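Local coordinates for carnitinyl-CoA dehydratase (PDB 3R0O), which probably catalyses the reversible dehydration of carnitinyl-CoA, as a crotonase-fold lyase of the enoyl-CoA hydratase/isomerase family, at residues Glu191-Pro194 / Asp195-Val199. Sequence-based numbering, arbitrary orientation.
Sequences EVVP and DGTVV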
loop_
_atom_site.group_PDB
_atom_site.type_symbol
_atom_site.label_atom_id
_atom_site.label_comp_id
_atom_site.label_asym_id
_atom_site.label_seq_id
_atom_site.Cartn_x
_atom_site.Cartn_y
_atom_site.Cartn_z
ATOM N N GLU A 191 -13.660 2.948 12.101
ATOM C CA GLU A 191 -14.984 2.677 12.618
ATOM C C GLU A 191 -15.961 3.727 12.134
ATOM O O GLU A 191 -15.587 4.881 11.910
ATOM C CB GLU A 191 -14.952 2.635 14.154
ATOM C CG GLU A 191 -16.187 1.984 14.747
ATOM C CD GLU A 191 -16.163 1.904 16.253
ATOM O OE1 GLU A 191 -15.249 2.480 16.900
ATOM O OE2 GLU A 191 -17.089 1.273 16.793
ATOM N N VAL A 192 -17.215 3.302 11.978
ATOM C CA VAL A 192 -18.310 4.192 11.646
ATOM C C VAL A 192 -19.323 4.016 12.781
ATOM O O VAL A 192 -19.626 2.880 13.134
ATOM C CB VAL A 192 -18.922 3.818 10.276
ATOM C CG1 VAL A 192 -20.250 4.545 10.035
ATOM C CG2 VAL A 192 -17.908 4.110 9.140
ATOM N N VAL A 193 -19.805 5.124 13.361
ATOM C CA VAL A 193 -20.710 5.112 14.532
ATOM C C VAL A 193 -21.861 6.109 14.309
ATOM O O VAL A 193 -21.781 6.921 13.401
ATOM C CB VAL A 193 -19.961 5.453 15.856
ATOM C CG1 VAL A 193 -18.865 4.407 16.161
ATOM C CG2 VAL A 193 -19.407 6.907 15.849
ATOM N N PRO A 194 -22.937 6.047 15.125
ATOM C CA PRO A 194 -24.043 7.000 14.923
ATOM C C PRO A 194 -23.634 8.476 15.104
ATOM O O PRO A 194 -22.768 8.794 15.928
ATOM C CB PRO A 194 -25.059 6.599 16.004
ATOM C CG PRO A 194 -24.814 5.105 16.224
ATOM C CD PRO A 194 -23.294 4.967 16.076
ATOM N N ASP A 195 -24.263 9.362 14.335
ATOM C CA ASP A 195 -24.033 10.787 14.489
ATOM C C ASP A 195 -24.258 11.162 15.941
ATOM O O ASP A 195 -25.197 10.660 16.596
ATOM C CB ASP A 195 -24.986 11.599 13.601
ATOM C CG ASP A 195 -24.754 11.367 12.117
ATOM O OD1 ASP A 195 -23.757 10.733 11.721
ATOM O OD2 ASP A 195 -25.583 11.809 11.321
ATOM N N GLY A 196 -23.386 12.023 16.455
ATOM C CA GLY A 196 -23.490 12.439 17.842
ATOM C C GLY A 196 -22.692 11.595 18.818
ATOM O O GLY A 196 -22.596 11.966 19.984
ATOM N N THR A 197 -22.109 10.477 18.380
ATOM C CA THR A 197 -21.451 9.577 19.351
ATOM C C THR A 197 -19.961 9.426 19.137
ATOM O O THR A 197 -19.305 8.633 19.817
ATOM C CB THR A 197 -22.051 8.151 19.372
ATOM O OG1 THR A 197 -21.682 7.461 18.164
ATOM C CG2 THR A 197 -23.602 8.180 19.553
ATOM N N VAL A 198 -19.426 10.197 18.201
ATOM C CA VAL A 198 -18.054 10.030 17.754
ATOM C C VAL A 198 -16.997 10.232 18.887
ATOM O O VAL A 198 -15.992 9.502 18.960
ATOM C CB VAL A 198 -17.823 10.886 16.466
ATOM C CG1 VAL A 198 -17.239 12.275 16.772
ATOM C CG2 VAL A 198 -17.004 10.124 15.473
ATOM N N VAL A 199 -17.249 11.179 19.791
ATOM C CA VAL A 199 -16.289 11.443 20.872
ATOM C C VAL A 199 -16.223 10.274 21.859
ATOM O O VAL A 199 -15.122 9.861 22.222
ATOM C CB VAL A 199 -16.548 12.827 21.553
ATOM C CG1 VAL A 199 -15.771 12.979 22.871
ATOM C CG2 VAL A 199 -16.194 13.970 20.553
#
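Val193 is the first residue of strand 191-193 whose side chain meets the chain as it turns back, and its CG2 does most of the touching. With chi1 at -62°, CG2 sits between the backbone N and the carbonyl carbon and is directed at the start of helix 198-210. Val193 CG2 lies 3.3 Å from Thr197 OG1 and 4.0 Å from Val198 CG2, so one methyl packs against both a hydroxyl oxygen and a valine branch. Val193 and Val198 are buried, and both also rest on Ile133 of the parallel neighbour, strand 131-135. Within the chain, strand 191-193 is an edge strand of the mixed sheet of this crotonase fold, and the turn carries the chain from that edge into the helix. Pro194 opens a type II beta turn that ends at Thr197. Its carbonyl oxygen accepts two hydrogen bonds from Thr197: the turn bond from Thr197 N to Pro194 O is 3.0 Å long, and Thr197 OG1 approaches Pro194 O at 2.8 Å. The hydroxyl lies in the carbonyl plane, on a lone pair (C=O...O angle 133°), whereas the amide is tilted 28° out of it. The Thr197 rotamer turns OG1 back toward Pro194 O, with Pro194 CD 3.6 Å from Thr197 OG1. Gly196, with its positive phi, takes the third position of the turn, backbone angles that suit glycine. At the second position, the CB of Asp195 sets off away from the strand segment while still touching the Pro194 carbonyl carbon, and OD2 hydrogen-bonds Ser137 OG, tying the exposed bend to the segment just beyond strand 131-135.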